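Local coordinates for protein flavin-dependent monooxygenase, oxygenase subunit HsaA (Rhodococcus sp., PDB 2RFQ) that catalyses the FMNH2- and oxygen-dependent ortho-hydroxylation of the secosteroid 3-HSA to 3,4-DHSA in the catabolism of cholesterol, at residues 47-52 with 70-75; 66-71 with 238-243; 82-87 with 242-247; 332-337 with 361-366. All coordinates share one frame; numbering follows the deposited sequence.

Contact 1 of 4, residues 47-52 with 70-75; sequences TGFFRL and SAVRKI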
# COMPACT_ATOMS: atom_id res chain seq x y z
N THR A 47 8.40 -40.97 -1.91
CA THR A 47 9.36 -40.09 -2.61
C THR A 47 10.67 -39.94 -1.82
O THR A 47 11.67 -39.55 -2.39
CB THR A 47 8.84 -38.66 -2.83
OG1 THR A 47 8.73 -37.96 -1.56
CG2 THR A 47 7.50 -38.70 -3.58
N GLY A 48 10.62 -40.23 -0.52
CA GLY A 48 11.74 -39.94 0.38
C GLY A 48 11.63 -38.61 1.10
O GLY A 48 12.49 -38.24 1.90
N PHE A 49 10.56 -37.86 0.81
CA PHE A 49 10.39 -36.53 1.37
C PHE A 49 10.55 -36.45 2.89
O PHE A 49 11.25 -35.57 3.39
CB PHE A 49 9.01 -35.93 0.99
CG PHE A 49 8.73 -34.65 1.76
CD1 PHE A 49 9.38 -33.46 1.40
CD2 PHE A 49 7.91 -34.66 2.89
CE1 PHE A 49 9.20 -32.29 2.14
CE2 PHE A 49 7.69 -33.49 3.63
CZ PHE A 49 8.36 -32.29 3.25
N PHE A 50 9.87 -37.32 3.62
CA PHE A 50 9.91 -37.22 5.09
C PHE A 50 11.31 -37.52 5.64
O PHE A 50 11.65 -37.07 6.73
CB PHE A 50 8.83 -38.08 5.75
CG PHE A 50 7.43 -37.61 5.44
CD1 PHE A 50 6.99 -36.37 5.91
CD2 PHE A 50 6.59 -38.37 4.64
CE1 PHE A 50 5.71 -35.89 5.59
CE2 PHE A 50 5.29 -37.91 4.31
CZ PHE A 50 4.86 -36.68 4.79
N ARG A 51 12.11 -38.24 4.86
CA ARG A 51 13.49 -38.55 5.26
C ARG A 51 14.46 -37.39 5.07
O ARG A 51 15.60 -37.46 5.52
CB ARG A 51 14.01 -39.77 4.49
CG ARG A 51 13.20 -41.02 4.72
CD ARG A 51 13.96 -42.21 4.14
NE ARG A 51 13.38 -43.48 4.55
CZ ARG A 51 13.57 -44.08 5.73
NH1 ARG A 51 14.30 -43.50 6.70
NH2 ARG A 51 13.00 -45.26 5.95
N LEU A 52 14.02 -36.31 4.41
CA LEU A 52 14.94 -35.24 4.05
C LEU A 52 15.75 -34.68 5.24
O LEU A 52 16.97 -34.56 5.12
CB LEU A 52 14.24 -34.10 3.31
CG LEU A 52 13.99 -34.39 1.83
CD1 LEU A 52 13.13 -33.26 1.23
CD2 LEU A 52 15.29 -34.54 1.05
N SER A 70 12.68 -26.27 -0.41
CA SER A 70 12.39 -26.32 -1.85
C SER A 70 11.35 -27.40 -2.13
O SER A 70 10.44 -27.20 -2.94
CB SER A 70 13.68 -26.58 -2.63
OG SER A 70 14.54 -25.45 -2.47
N ALA A 71 11.48 -28.53 -1.44
CA ALA A 71 10.51 -29.64 -1.57
C ALA A 71 9.14 -29.22 -1.06
O ALA A 71 8.11 -29.46 -1.70
CB ALA A 71 11.02 -30.87 -0.84
N VAL A 72 9.15 -28.54 0.09
CA VAL A 72 7.92 -27.98 0.66
C VAL A 72 7.23 -27.02 -0.30
O VAL A 72 6.01 -27.14 -0.54
CB VAL A 72 8.21 -27.29 1.99
CG1 VAL A 72 6.98 -26.48 2.46
CG2 VAL A 72 8.50 -28.38 3.02
N ARG A 73 8.01 -26.10 -0.84
CA ARG A 73 7.51 -25.12 -1.80
C ARG A 73 6.81 -25.83 -2.95
O ARG A 73 5.69 -25.45 -3.34
CB ARG A 73 8.63 -24.25 -2.34
CG ARG A 73 8.12 -23.15 -3.24
CD ARG A 73 9.27 -22.38 -3.80
NE ARG A 73 9.88 -23.10 -4.91
CZ ARG A 73 10.69 -22.54 -5.82
NH1 ARG A 73 10.99 -21.23 -5.76
NH2 ARG A 73 11.20 -23.28 -6.79
N LYS A 74 7.45 -26.87 -3.49
CA LYS A 74 6.88 -27.64 -4.60
C LYS A 74 5.54 -28.29 -4.21
O LYS A 74 4.55 -28.16 -4.93
CB LYS A 74 7.89 -28.71 -5.05
CG LYS A 74 7.46 -29.50 -6.24
CD LYS A 74 8.45 -30.63 -6.58
CE LYS A 74 9.81 -30.09 -6.98
NZ LYS A 74 9.80 -29.40 -8.30
N ILE A 75 5.53 -29.03 -3.10
CA ILE A 75 4.29 -29.70 -2.68
C ILE A 75 3.15 -28.70 -2.49
O ILE A 75 2.03 -28.91 -2.99
CB ILE A 75 4.49 -30.51 -1.39
CG1 ILE A 75 5.57 -31.58 -1.60
CG2 ILE A 75 3.17 -31.15 -0.92
CD1 ILE A 75 6.11 -32.12 -0.26
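Ala71 is the first residue of 70-75 to meet Phe49 and Leu52. Its CB lies at the edge of the Phe49 ring, in the ring plane, 3.8 Å from Phe49 CE1. The same methyl also takes Leu52 CD1 at 3.8 Å, so one small side chain receives both a ring edge and a leucine branch. Val72 comes next. Its CG2 branch reaches the rim of the ring, 3.9 Å from Phe49 CZ. Ile75, one turn after Ala71, approaches from another side. Its CD1 sits over the middle of the Phe49 ring, 3.9 Å from the centroid and only 13° off the ring normal. This is a CH-pi contact with the face. Phe49 is thus touched at its edge by Ala71 and Val72 and over a face by Ile75, and its ring is likely to turn little.

Phe49 CG stands anti to the backbone N (chi1 170°), which starts the ring toward the helix. The backbone just before it is also fixed. Phe49 N donates to Thr47 OG1 at 3.0 Å, an ST turn, and Gly48, with positive phi, ends helix 38-47 in a Schellman motif. Phe68 adds a second ring beside Phe49, and Ser86 of helix 80-96 touches it too. No hydrogen bond joins the segments, and all five touching residues are buried. The contact packs the turn after helix 38-47 onto helix 65-76, within the helical N-terminal domain of the acyl-CoA dehydrogenase fold.

Contact 2 of 4, residues 66-71 with 238-243; sequences VLFYSA and PTTISA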
# COMPACT_ATOMS: atom_id res chain seq x y z
N VAL A 66 17.89 -26.01 2.56
CA VAL A 66 17.28 -25.38 1.38
C VAL A 66 16.59 -26.45 0.52
O VAL A 66 15.54 -26.21 -0.06
CB VAL A 66 18.24 -24.51 0.57
CG1 VAL A 66 17.56 -23.99 -0.71
CG2 VAL A 66 18.72 -23.32 1.44
N LEU A 67 17.17 -27.63 0.44
CA LEU A 67 16.52 -28.72 -0.30
C LEU A 67 15.16 -29.04 0.33
O LEU A 67 14.17 -29.18 -0.38
CB LEU A 67 17.43 -29.96 -0.33
CG LEU A 67 16.76 -31.22 -0.89
CD1 LEU A 67 16.27 -31.10 -2.32
CD2 LEU A 67 17.71 -32.41 -0.80
N PHE A 68 15.12 -29.12 1.66
CA PHE A 68 13.88 -29.43 2.36
C PHE A 68 12.82 -28.35 2.06
O PHE A 68 11.67 -28.69 1.69
CB PHE A 68 14.10 -29.53 3.87
CG PHE A 68 12.82 -29.74 4.64
CD1 PHE A 68 12.20 -30.99 4.66
CD2 PHE A 68 12.22 -28.67 5.32
CE1 PHE A 68 11.00 -31.19 5.36
CE2 PHE A 68 11.00 -28.85 6.00
CZ PHE A 68 10.40 -30.11 6.02
N TYR A 69 13.19 -27.07 2.19
CA TYR A 69 12.18 -26.02 1.96
C TYR A 69 11.77 -25.92 0.49
O TYR A 69 10.62 -25.56 0.20
CB TYR A 69 12.62 -24.66 2.52
CG TYR A 69 12.81 -24.68 4.02
CD1 TYR A 69 11.76 -25.01 4.88
CD2 TYR A 69 14.06 -24.39 4.57
CE1 TYR A 69 11.95 -25.05 6.27
CE2 TYR A 69 14.26 -24.41 5.95
CZ TYR A 69 13.20 -24.72 6.79
OH TYR A 69 13.43 -24.74 8.16
N SER A 70 12.68 -26.27 -0.41
CA SER A 70 12.39 -26.32 -1.85
C SER A 70 11.35 -27.40 -2.13
O SER A 70 10.44 -27.20 -2.94
CB SER A 70 13.68 -26.58 -2.63
OG SER A 70 14.54 -25.45 -2.47
N ALA A 71 11.48 -28.53 -1.44
CA ALA A 71 10.51 -29.64 -1.57
C ALA A 71 9.14 -29.22 -1.06
O ALA A 71 8.11 -29.46 -1.70
CB ALA A 71 11.02 -30.87 -0.84
N PRO A 238 9.91 -21.25 12.06
CA PRO A 238 9.14 -20.25 11.28
C PRO A 238 9.28 -20.38 9.75
O PRO A 238 8.31 -20.14 9.02
CB PRO A 238 9.68 -18.91 11.80
CG PRO A 238 10.08 -19.23 13.23
CD PRO A 238 10.77 -20.59 13.06
N THR A 239 10.45 -20.76 9.25
CA THR A 239 10.60 -20.96 7.79
C THR A 239 9.71 -22.14 7.32
O THR A 239 9.14 -22.09 6.22
CB THR A 239 12.07 -21.16 7.40
OG1 THR A 239 12.80 -19.98 7.78
CG2 THR A 239 12.24 -21.39 5.87
N THR A 240 9.55 -23.15 8.18
CA THR A 240 8.63 -24.28 7.87
C THR A 240 7.16 -23.83 7.73
O THR A 240 6.36 -24.45 7.03
CB THR A 240 8.82 -25.48 8.81
OG1 THR A 240 9.25 -26.62 8.02
CG2 THR A 240 7.54 -25.88 9.50
N ILE A 241 6.83 -22.70 8.37
CA ILE A 241 5.52 -22.09 8.30
C ILE A 241 5.39 -21.15 7.09
O ILE A 241 4.32 -21.09 6.47
CB ILE A 241 5.24 -21.33 9.65
CG1 ILE A 241 5.25 -22.33 10.81
CG2 ILE A 241 4.00 -20.41 9.55
CD1 ILE A 241 4.32 -23.56 10.62
N SER A 242 6.44 -20.43 6.76
CA SER A 242 6.36 -19.53 5.60
C SER A 242 6.52 -20.26 4.27
O SER A 242 5.87 -19.91 3.28
CB SER A 242 7.40 -18.39 5.68
OG SER A 242 7.14 -17.56 6.81
N ALA A 243 7.42 -21.25 4.22
CA ALA A 243 7.70 -21.94 2.94
C ALA A 243 6.45 -22.47 2.22
O ALA A 243 6.31 -22.26 1.01
CB ALA A 243 8.76 -23.04 3.13
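Tyr69 and Ala243 mark the closest backbone approach of the two helical segments, with their CA atoms 6.1 Å apart. The segment axes come within 10.0 Å and run in roughly the same direction, at 32° to each other. This is helix-helix packing between the N-terminal and C-terminal helical domains of the acyl-CoA dehydrogenase fold. Helix 233-266 is kinked at Pro238, whose N makes no bond to the preceding turn.

From its helix, Tyr69 touches Thr239, Thr240 and Ala243. Thr239 CG2 sits above the centre of the Tyr69 ring, 3.4 Å from the centroid, as a close CH-pi contact. The methyl can do this because it stands anti to the Thr239 backbone N. That leaves Thr239 OG1 beside the backbone N, and it bonds to Thr235 O in its own helix. On the opposite face of the tyrosine ring lies Phe68 CD2, offset toward the rim, so the ring is sandwiched. Ala243 CB comes obliquely to Tyr69 CD1 at 4.0 Å. The phenol reaches beyond the segment and Tyr69 OH is hydrogen-bonded to Ile236 O. An alanine at Tyr69 would probably open a gap over the Thr239 methyl and leave Ile236 O without this hydroxyl.

Helix 277-309 also packs here, with Leu297 against Thr239. Thr240 OG1 lies at the edges of both aromatic rings, 3.6 Å from Tyr69 CE1 and 3.5 Å from Phe68 CE2.

Contact 3 of 4, residues 82-87 with 242-247; sequences TGWVSS and SAPIVG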
# COMPACT_ATOMS: atom_id res chain seq x y z
N THR A 82 -1.78 -30.05 1.75
CA THR A 82 -0.76 -31.10 1.72
C THR A 82 0.62 -30.50 1.96
O THR A 82 1.42 -31.05 2.72
CB THR A 82 -0.81 -31.88 0.39
OG1 THR A 82 -2.13 -32.44 0.25
CG2 THR A 82 0.17 -33.05 0.43
N GLY A 83 0.88 -29.33 1.36
CA GLY A 83 2.16 -28.64 1.55
C GLY A 83 2.39 -28.23 3.00
O GLY A 83 3.49 -28.39 3.54
N TRP A 84 1.32 -27.72 3.62
CA TRP A 84 1.38 -27.30 5.02
C TRP A 84 1.70 -28.48 5.93
O TRP A 84 2.62 -28.41 6.76
CB TRP A 84 0.04 -26.71 5.41
CG TRP A 84 -0.06 -26.13 6.80
CD1 TRP A 84 -0.55 -26.75 7.91
CD2 TRP A 84 0.34 -24.80 7.22
NE1 TRP A 84 -0.52 -25.88 9.00
CE2 TRP A 84 0.02 -24.68 8.59
CE3 TRP A 84 0.91 -23.69 6.56
CZ2 TRP A 84 0.28 -23.50 9.32
CZ3 TRP A 84 1.17 -22.53 7.27
CH2 TRP A 84 0.85 -22.44 8.64
N VAL A 85 0.94 -29.55 5.77
CA VAL A 85 1.18 -30.77 6.58
C VAL A 85 2.57 -31.34 6.32
O VAL A 85 3.27 -31.74 7.27
CB VAL A 85 0.09 -31.81 6.29
CG1 VAL A 85 0.42 -33.18 6.90
CG2 VAL A 85 -1.26 -31.29 6.81
N SER A 86 2.98 -31.38 5.06
CA SER A 86 4.27 -31.96 4.69
C SER A 86 5.40 -31.20 5.37
O SER A 86 6.32 -31.78 5.93
CB SER A 86 4.46 -31.93 3.16
OG SER A 86 3.56 -32.87 2.53
N SER A 87 5.30 -29.88 5.35
CA SER A 87 6.35 -29.06 5.95
C SER A 87 6.49 -29.32 7.44
O SER A 87 7.59 -29.57 7.95
CB SER A 87 6.02 -27.60 5.72
OG SER A 87 7.14 -26.79 6.08
N SER A 242 6.44 -20.43 6.76
CA SER A 242 6.36 -19.53 5.60
C SER A 242 6.52 -20.26 4.27
O SER A 242 5.87 -19.91 3.28
CB SER A 242 7.40 -18.39 5.68
OG SER A 242 7.14 -17.56 6.81
N ALA A 243 7.42 -21.25 4.22
CA ALA A 243 7.70 -21.94 2.94
C ALA A 243 6.45 -22.47 2.22
O ALA A 243 6.31 -22.26 1.01
CB ALA A 243 8.76 -23.04 3.13
N PRO A 244 5.53 -23.14 2.94
CA PRO A 244 4.32 -23.63 2.24
C PRO A 244 3.44 -22.48 1.75
O PRO A 244 2.83 -22.59 0.71
CB PRO A 244 3.61 -24.51 3.28
CG PRO A 244 4.19 -24.11 4.62
CD PRO A 244 5.55 -23.53 4.37
N ILE A 245 3.41 -21.36 2.47
CA ILE A 245 2.61 -20.22 2.02
C ILE A 245 3.21 -19.62 0.75
O ILE A 245 2.49 -19.31 -0.20
CB ILE A 245 2.41 -19.20 3.13
CG1 ILE A 245 1.68 -19.87 4.31
CG2 ILE A 245 1.62 -18.01 2.61
CD1 ILE A 245 1.62 -19.00 5.60
N VAL A 246 4.54 -19.46 0.74
CA VAL A 246 5.23 -19.09 -0.50
C VAL A 246 4.89 -20.08 -1.65
O VAL A 246 4.55 -19.66 -2.75
CB VAL A 246 6.76 -18.95 -0.28
CG1 VAL A 246 7.47 -18.68 -1.61
CG2 VAL A 246 7.01 -17.81 0.73
N GLY A 247 4.96 -21.38 -1.38
CA GLY A 247 4.59 -22.39 -2.38
C GLY A 247 3.15 -22.23 -2.87
O GLY A 247 2.89 -22.36 -4.08
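Pro244 is wedged against Gly83, Trp84 and Ser87. Its CG comes within 3.8 Å of Trp84 CE3, and its CB lies 3.9 Å from Gly83 O. Its CD faces Ser87 OG at 4.0 Å. Ile245 lies alongside the indole and points the same way, with its CD1 at the ring edge, 3.9 Å from Trp84 CZ3. Trp84 CG stands anti to the backbone N (chi1 -175°), and chi2 of -97° then turns the six-membered ring toward Pro244 and Ile245.

Behind these side chains the two helical segments run nearly antiparallel, at 156°, with axes 8.8 Å apart at closest. Gly83 has no side chain, and the proline packs on its backbone. Val72 of helix 65-76 touches Pro244. In the five-membered ring, away from CE3 and CZ3, Trp84 NE1 makes a weak hydrogen bond to Ser143 OG. By similarity, both residues belong to the FMN site.

Pro244 has no N-H to give to Thr240 O, one turn earlier, and helix 233-266 is kinked here. Ser87 OG bonds to that carbonyl oxygen instead. A serine of the neighbouring helix thus supplies a partner that the proline cannot, inside a buried, largely apolar interface.

Contact 4 of 4, residues 332-337 with 361-366; sequences RAISSI and DAHAGR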
# COMPACT_ATOMS: atom_id res chain seq x y z
N ARG A 332 4.40 -11.09 1.63
CA ARG A 332 4.53 -10.90 0.18
C ARG A 332 3.72 -11.96 -0.58
O ARG A 332 3.08 -11.67 -1.60
CB ARG A 332 6.00 -11.02 -0.25
CG ARG A 332 6.92 -9.90 0.29
CD ARG A 332 8.28 -9.97 -0.41
NE ARG A 332 9.36 -9.52 0.47
CZ ARG A 332 9.74 -8.25 0.63
NH1 ARG A 332 10.75 -7.96 1.45
NH2 ARG A 332 9.10 -7.26 0.01
N ALA A 333 3.78 -13.20 -0.10
CA ALA A 333 3.05 -14.30 -0.73
C ALA A 333 1.54 -14.04 -0.70
O ALA A 333 0.85 -14.17 -1.73
CB ALA A 333 3.40 -15.62 -0.08
N ILE A 334 1.03 -13.64 0.46
CA ILE A 334 -0.42 -13.38 0.60
C ILE A 334 -0.83 -12.16 -0.23
O ILE A 334 -1.85 -12.19 -0.92
CB ILE A 334 -0.80 -13.23 2.07
CG1 ILE A 334 -0.56 -14.58 2.77
CG2 ILE A 334 -2.26 -12.84 2.20
CD1 ILE A 334 -0.56 -14.52 4.28
N SER A 335 -0.06 -11.07 -0.16
CA SER A 335 -0.36 -9.89 -0.98
C SER A 335 -0.44 -10.24 -2.47
O SER A 335 -1.32 -9.75 -3.19
CB SER A 335 0.68 -8.82 -0.72
OG SER A 335 0.48 -7.66 -1.52
N SER A 336 0.48 -11.10 -2.91
CA SER A 336 0.53 -11.51 -4.31
C SER A 336 -0.68 -12.36 -4.69
O SER A 336 -1.29 -12.15 -5.75
CB SER A 336 1.83 -12.25 -4.55
OG SER A 336 2.91 -11.33 -4.29
N ILE A 337 -1.05 -13.31 -3.82
CA ILE A 337 -2.24 -14.14 -4.09
C ILE A 337 -3.47 -13.21 -4.14
O ILE A 337 -4.35 -13.34 -5.03
CB ILE A 337 -2.44 -15.23 -3.02
CG1 ILE A 337 -1.30 -16.24 -3.13
CG2 ILE A 337 -3.80 -15.94 -3.23
CD1 ILE A 337 -1.18 -17.11 -1.92
N ASP A 361 -6.52 -20.67 1.79
CA ASP A 361 -5.44 -21.43 2.45
C ASP A 361 -4.31 -20.54 2.98
O ASP A 361 -3.83 -20.73 4.12
CB ASP A 361 -4.88 -22.47 1.48
CG ASP A 361 -5.80 -23.68 1.30
OD1 ASP A 361 -6.84 -23.81 1.98
OD2 ASP A 361 -5.50 -24.52 0.41
N ALA A 362 -3.87 -19.58 2.16
CA ALA A 362 -2.78 -18.66 2.55
C ALA A 362 -3.23 -17.79 3.71
O ALA A 362 -2.49 -17.57 4.67
CB ALA A 362 -2.31 -17.81 1.36
N HIS A 363 -4.48 -17.32 3.65
CA HIS A 363 -4.98 -16.47 4.73
C HIS A 363 -5.14 -17.25 6.03
O HIS A 363 -4.99 -16.70 7.14
CB HIS A 363 -6.26 -15.76 4.32
CG HIS A 363 -6.01 -14.58 3.45
ND1 HIS A 363 -5.70 -13.33 3.96
CD2 HIS A 363 -5.94 -14.47 2.10
CE1 HIS A 363 -5.49 -12.49 2.96
NE2 HIS A 363 -5.62 -13.16 1.82
N ALA A 364 -5.36 -18.56 5.91
CA ALA A 364 -5.45 -19.38 7.11
C ALA A 364 -4.05 -19.60 7.68
O ALA A 364 -3.86 -19.49 8.89
CB ALA A 364 -6.14 -20.70 6.82
N GLY A 365 -3.09 -19.90 6.80
CA GLY A 365 -1.70 -20.14 7.25
C GLY A 365 -1.14 -18.90 7.95
O GLY A 365 -0.32 -18.98 8.86
N ARG A 366 -1.61 -17.73 7.51
CA ARG A 366 -1.16 -16.44 8.02
C ARG A 366 -1.33 -16.31 9.54
O ARG A 366 -0.59 -15.56 10.18
CB ARG A 366 -1.92 -15.33 7.30
CG ARG A 366 -1.74 -13.91 7.90
CD ARG A 366 -0.29 -13.38 7.79
NE ARG A 366 -0.28 -12.03 8.32
CZ ARG A 366 -0.27 -11.72 9.62
NH1 ARG A 366 -0.34 -10.43 9.97
NH2 ARG A 366 -0.19 -12.67 10.55
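Ile334 lays its CG2 methyl over one face of the His363 imidazole, offset toward the rim. The methyl is 3.3 Å from His363 CE1, a tight CH-pi contact. The other branch of Ile334 goes elsewhere: its CD1 meets Arg366 CB at 3.4 Å and Ala362 O at 3.6 Å. CG1 stands beside the backbone N (chi1 -65°) and packs on Ala362 CB. Ile337, one turn on, adds its CD1 to the same alanine methyl, 3.5 Å from Ala362 CB. An alanine at Ile334 would probably leave the His363 face without its methyl and open a gap beside Ala362 and Arg366.

The polar ends are held outside the two segments. His363 NE2 is hydrogen-bonded to Asp338 OD1, which probably helps hold the ring under the isoleucine methyl. Arg366 NH1 forms a salt bridge with Glu342 of a neighbouring subunit, and His363 also meets Trp359 of that subunit edge-to-face. Both residues therefore also belong to a subunit interface of the tetramer.

The segment axes run nearly antiparallel, at 152°, so helix 354-365 folds back along helix 316-344 in the C-terminal helical domain. Helix 233-266 packs against both, through Ala249 on Ile337 and Met248 on Asp361.

In the fold
Contacts 1, 2 and 3 form one continuous core. Contacts 1 and 2 share helix 65-76, with centres 9 Å apart, and join where Phe49 CZ meets Phe68 CE1 at 3.6 Å. Contacts 2 and 3 share helix 233-266, with centres 7 Å apart. Val72 CG1 ties contact 1 to contact 3 by touching Ser87 CB at 3.6 Å. Contact 4 reaches this core through contact 3, where Ile245 CD1 is 3.6 Å from Gly365 C. Contacts 1 and 4 do not touch. Contact 3 holds Trp84, whose side chain is about 4 Å from that of His368, both FMN-site residues by similarity. The Arg366 side chain of contact 4 is about 7 Å from that of His368.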